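Local coordinates for protein serpin 2 (PDB 3PZF) that inhibits the clip-domain serine proteases that activate phenoloxidase, and so restrains melanization in the mosquito hemolymph, at residues Gln20-Lys31 and Leu261-His270. Residues are numbered along the deposited sequence; the frame is centred on the assembly and turned at random.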
loop_
_atom_site.group_PDB
_atom_site.type_symbol
_atom_site.label_atom_id
_atom_site.label_comp_id
_atom_site.label_asym_id
_atom_site.label_seq_id
_atom_site.Cartn_x
_atom_site.Cartn_y
_atom_site.Cartn_z
ATOM N N GLN A 20 -5.677 18.270 -2.012
ATOM C CA GLN A 20 -6.731 17.271 -2.023
ATOM C C GLN A 20 -6.105 16.018 -2.570
ATOM O O GLN A 20 -5.579 15.994 -3.687
ATOM C CB GLN A 20 -7.958 17.687 -2.864
ATOM C CG GLN A 20 -8.974 18.579 -2.084
ATOM C CD GLN A 20 -10.060 19.187 -2.985
ATOM O OE1 GLN A 20 -10.164 18.843 -4.168
ATOM N NE2 GLN A 20 -10.864 20.105 -2.425
ATOM N N ARG A 21 -6.134 14.977 -1.755
ATOM C CA ARG A 21 -5.627 13.679 -2.171
ATOM C C ARG A 21 -6.481 13.061 -3.278
ATOM O O ARG A 21 -7.712 13.073 -3.194
ATOM C CB ARG A 21 -5.642 12.764 -0.955
ATOM C CG ARG A 21 -4.714 13.267 0.132
ATOM C CD ARG A 21 -4.952 12.548 1.473
ATOM N NE ARG A 21 -4.070 13.096 2.497
ATOM C CZ ARG A 21 -4.288 14.237 3.147
ATOM N NH1 ARG A 21 -5.382 14.973 2.892
ATOM N NH2 ARG A 21 -3.404 14.655 4.042
ATOM N N GLN A 22 -5.842 12.501 -4.298
ATOM C CA GLN A 22 -6.577 11.743 -5.313
ATOM C C GLN A 22 -6.693 10.288 -4.828
ATOM O O GLN A 22 -6.083 9.370 -5.395
ATOM C CB GLN A 22 -5.864 11.803 -6.673
ATOM C CG GLN A 22 -5.838 13.197 -7.253
ATOM C CD GLN A 22 -5.221 13.258 -8.633
ATOM O OE1 GLN A 22 -4.877 14.339 -9.107
ATOM N NE2 GLN A 22 -5.079 12.104 -9.289
ATOM N N ASN A 23 -7.470 10.085 -3.767
ATOM C CA ASN A 23 -7.457 8.798 -3.083
ATOM C C ASN A 23 -8.806 8.103 -3.141
ATOM O O ASN A 23 -9.060 7.179 -2.369
ATOM C CB ASN A 23 -6.995 8.958 -1.623
ATOM C CG ASN A 23 -7.896 9.897 -0.829
ATOM O OD1 ASN A 23 -8.801 10.541 -1.396
ATOM N ND2 ASN A 23 -7.633 10.019 0.468
ATOM N N GLU A 24 -9.654 8.510 -4.088
ATOM C CA GLU A 24 -10.972 7.894 -4.226
ATOM C C GLU A 24 -10.864 6.388 -4.444
ATOM O O GLU A 24 -11.490 5.596 -3.742
ATOM C CB GLU A 24 -11.744 8.530 -5.399
ATOM C CG GLU A 24 -12.107 10.009 -5.207
ATOM C CD GLU A 24 -10.964 10.983 -5.528
ATOM O OE1 GLU A 24 -9.957 10.581 -6.166
ATOM O OE2 GLU A 24 -11.089 12.165 -5.140
ATOM N N PHE A 25 -10.089 5.990 -5.442
ATOM C CA PHE A 25 -9.897 4.571 -5.728
ATOM C C PHE A 25 -9.198 3.900 -4.539
ATOM O O PHE A 25 -9.600 2.830 -4.101
ATOM C CB PHE A 25 -9.049 4.345 -6.979
ATOM C CG PHE A 25 -8.666 2.902 -7.156
ATOM C CD1 PHE A 25 -9.560 2.001 -7.705
ATOM C CD2 PHE A 25 -7.472 2.428 -6.644
ATOM C CE1 PHE A 25 -9.231 0.657 -7.817
ATOM C CE2 PHE A 25 -7.139 1.092 -6.737
ATOM C CZ PHE A 25 -8.023 0.200 -7.326
ATOM N N ASP A 26 -8.159 4.545 -4.012
ATOM C CA ASP A 26 -7.387 3.967 -2.887
ATOM C C ASP A 26 -8.303 3.554 -1.744
ATOM O O ASP A 26 -8.249 2.403 -1.279
ATOM C CB ASP A 26 -6.361 4.979 -2.361
ATOM C CG ASP A 26 -5.455 5.512 -3.470
ATOM O OD1 ASP A 26 -5.986 6.143 -4.404
ATOM O OD2 ASP A 26 -4.224 5.345 -3.375
ATOM N N LEU A 27 -9.134 4.492 -1.284
ATOM C CA LEU A 27 -10.026 4.242 -0.164
ATOM C C LEU A 27 -11.062 3.167 -0.479
ATOM O O LEU A 27 -11.328 2.321 0.358
ATOM C CB LEU A 27 -10.700 5.539 0.281
ATOM C CG LEU A 27 -9.698 6.568 0.815
ATOM C CD1 LEU A 27 -10.350 7.892 1.209
ATOM C CD2 LEU A 27 -8.962 5.969 2.011
ATOM N N MET A 28 -11.633 3.200 -1.679
ATOM C CA MET A 28 -12.556 2.142 -2.111
ATOM C C MET A 28 -11.902 0.755 -2.061
ATOM O O MET A 28 -12.469 -0.204 -1.532
ATOM C CB MET A 28 -13.076 2.449 -3.531
ATOM C CG MET A 28 -13.999 1.386 -4.115
ATOM S SD MET A 28 -14.470 1.708 -5.852
ATOM C CE MET A 28 -12.873 1.767 -6.656
ATOM N N PHE A 29 -10.685 0.637 -2.573
ATOM C CA PHE A 29 -10.043 -0.664 -2.658
ATOM C C PHE A 29 -9.589 -1.148 -1.263
ATOM O O PHE A 29 -9.669 -2.326 -0.938
ATOM C CB PHE A 29 -8.823 -0.573 -3.579
ATOM C CG PHE A 29 -8.225 -1.898 -3.926
ATOM C CD1 PHE A 29 -8.876 -2.755 -4.806
ATOM C CD2 PHE A 29 -6.998 -2.283 -3.394
ATOM C CE1 PHE A 29 -8.313 -3.989 -5.137
ATOM C CE2 PHE A 29 -6.425 -3.502 -3.731
ATOM C CZ PHE A 29 -7.089 -4.354 -4.599
ATOM N N VAL A 30 -9.079 -0.230 -0.469
ATOM C CA VAL A 30 -8.684 -0.553 0.909
ATOM C C VAL A 30 -9.888 -1.110 1.654
ATOM O O VAL A 30 -9.796 -2.133 2.332
ATOM C CB VAL A 30 -8.139 0.682 1.629
ATOM C CG1 VAL A 30 -8.273 0.522 3.147
ATOM C CG2 VAL A 30 -6.661 0.897 1.242
ATOM N N LYS A 31 -11.035 -0.466 1.505
ATOM C CA LYS A 31 -12.219 -0.908 2.253
ATOM C C LYS A 31 -12.636 -2.315 1.846
ATOM O O LYS A 31 -13.051 -3.117 2.688
ATOM C CB LYS A 31 -13.393 0.040 2.033
ATOM C CG LYS A 31 -13.246 1.385 2.699
ATOM C CD LYS A 31 -14.620 2.000 2.850
ATOM C CE LYS A 31 -14.661 3.438 2.449
ATOM N NZ LYS A 31 -16.055 3.950 2.648
ATOM N N LEU A 261 -14.577 2.676 9.166
ATOM C CA LEU A 261 -14.359 2.506 7.723
ATOM C C LEU A 261 -15.526 3.013 6.861
ATOM O O LEU A 261 -15.322 3.735 5.889
ATOM C CB LEU A 261 -14.073 1.044 7.393
ATOM C CG LEU A 261 -12.638 0.617 7.702
ATOM C CD1 LEU A 261 -12.494 -0.864 7.451
ATOM C CD2 LEU A 261 -11.618 1.392 6.853
ATOM N N ASP A 262 -16.751 2.648 7.225
ATOM C CA ASP A 262 -17.930 3.066 6.470
ATOM C C ASP A 262 -18.085 4.582 6.414
ATOM O O ASP A 262 -18.745 5.116 5.522
ATOM C CB ASP A 262 -19.194 2.455 7.081
ATOM C CG ASP A 262 -19.260 0.947 6.899
ATOM O OD1 ASP A 262 -18.698 0.442 5.904
ATOM O OD2 ASP A 262 -19.873 0.266 7.752
ATOM N N ARG A 263 -17.480 5.269 7.374
ATOM C CA ARG A 263 -17.568 6.724 7.469
ATOM C C ARG A 263 -16.502 7.388 6.630
ATOM O O ARG A 263 -16.598 8.575 6.327
ATOM C CB ARG A 263 -17.390 7.190 8.928
ATOM C CG ARG A 263 -18.581 6.895 9.844
ATOM C CD ARG A 263 -19.794 7.717 9.440
ATOM N NE ARG A 263 -19.535 9.154 9.534
ATOM C CZ ARG A 263 -20.299 10.094 8.985
ATOM N NH1 ARG A 263 -21.379 9.754 8.290
ATOM N NH2 ARG A 263 -19.978 11.376 9.128
ATOM N N ILE A 264 -15.469 6.628 6.279
ATOM C CA ILE A 264 -14.340 7.188 5.550
ATOM C C ILE A 264 -14.557 7.176 4.053
ATOM O O ILE A 264 -14.898 6.150 3.477
ATOM C CB ILE A 264 -13.054 6.410 5.845
ATOM C CG1 ILE A 264 -12.621 6.658 7.299
ATOM C CG2 ILE A 264 -11.949 6.830 4.887
ATOM C CD1 ILE A 264 -11.454 5.784 7.704
ATOM N N ASN A 265 -14.361 8.342 3.437
ATOM C CA ASN A 265 -14.347 8.480 1.986
ATOM C C ASN A 265 -13.418 9.646 1.710
ATOM O O ASN A 265 -12.881 10.223 2.646
ATOM C CB ASN A 265 -15.755 8.706 1.436
ATOM C CG ASN A 265 -16.470 9.856 2.133
ATOM O OD1 ASN A 265 -16.070 11.002 1.995
ATOM N ND2 ASN A 265 -17.528 9.550 2.878
ATOM N N SER A 266 -13.177 9.991 0.453
ATOM C CA SER A 266 -12.172 11.016 0.188
ATOM C C SER A 266 -12.457 12.329 0.922
ATOM O O SER A 266 -11.537 12.948 1.448
ATOM C CB SER A 266 -12.052 11.289 -1.311
ATOM O OG SER A 266 -11.487 10.140 -1.930
ATOM N N ALA A 267 -13.711 12.784 0.881
ATOM C CA ALA A 267 -14.068 14.076 1.476
ATOM C C ALA A 267 -14.049 13.998 2.994
ATOM O O ALA A 267 -13.590 14.913 3.656
ATOM C CB ALA A 267 -15.453 14.526 0.985
ATOM N N SER A 268 -14.564 12.917 3.556
ATOM C CA SER A 268 -14.657 12.831 5.012
ATOM C C SER A 268 -13.260 12.628 5.612
ATOM O O SER A 268 -12.973 13.105 6.712
ATOM C CB SER A 268 -15.604 11.721 5.449
ATOM O OG SER A 268 -15.013 10.453 5.243
ATOM N N LEU A 269 -12.372 11.950 4.879
ATOM C CA LEU A 269 -11.007 11.771 5.364
ATOM C C LEU A 269 -10.263 13.071 5.165
ATOM O O LEU A 269 -9.498 13.494 6.024
ATOM C CB LEU A 269 -10.288 10.609 4.650
ATOM C CG LEU A 269 -8.865 10.301 5.145
ATOM C CD1 LEU A 269 -8.907 9.816 6.575
ATOM C CD2 LEU A 269 -8.170 9.250 4.203
ATOM N N HIS A 270 -10.521 13.748 4.054
ATOM C CA HIS A 270 -9.952 15.072 3.865
ATOM C C HIS A 270 -10.251 15.972 5.075
ATOM O O HIS A 270 -9.350 16.611 5.619
ATOM C CB HIS A 270 -10.489 15.757 2.604
ATOM C CG HIS A 270 -9.892 17.105 2.389
ATOM N ND1 HIS A 270 -8.611 17.277 1.915
ATOM C CD2 HIS A 270 -10.362 18.346 2.655
ATOM C CE1 HIS A 270 -8.328 18.562 1.869
ATOM N NE2 HIS A 270 -9.374 19.235 2.334
HETATM O O HOH W 1 -7.525 14.917 0.867
#
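K31 reaches from helix 24-35 to two backbone carbonyls, I264 O and L261 O, at the break between helices 257-263 and 266-274. Its NZ donates to I264 O at 2.6 Å, lying nearly in line with that C=O (167°), but K31 CE is crowded to 2.9 Å from the same I264 O, so the ammonium position is somewhat doubtful. A weak second bond runs to L261 O, which also accepts from I264 N. A long, flexible lysine suits this place: a bend at chi3 (-135°) turns the ammonium towards both oxygens, and D262 probably adds a favourable field from 5.5 Å (NZ to OD1). Beyond the break, N265 and S268 form a capping box that starts the next helix, N265 OD1 accepting from S268 N and S268 OG from N265 N. Branched L27 fills the middle: its CD1 lies 3.6 Å from S266 N and also packs against I264 CG2 and L269 CD2. S266, small enough to let the chains close in, sets its OG 3.3 Å from E24 CA. At the far end one water accepts from R21 N and NH1 and bonds H270 ND1 at 2.8 Å, in the plane of both guanidinium and imidazole, while Q20 CG lies over a ring face; R21 NE is salt-bridged to E379. In this serpin fold, helix A, whose segment 24-31 runs at 99° to segment 266-270, packs against helices G and H, which link strands 244-251 and 277-295.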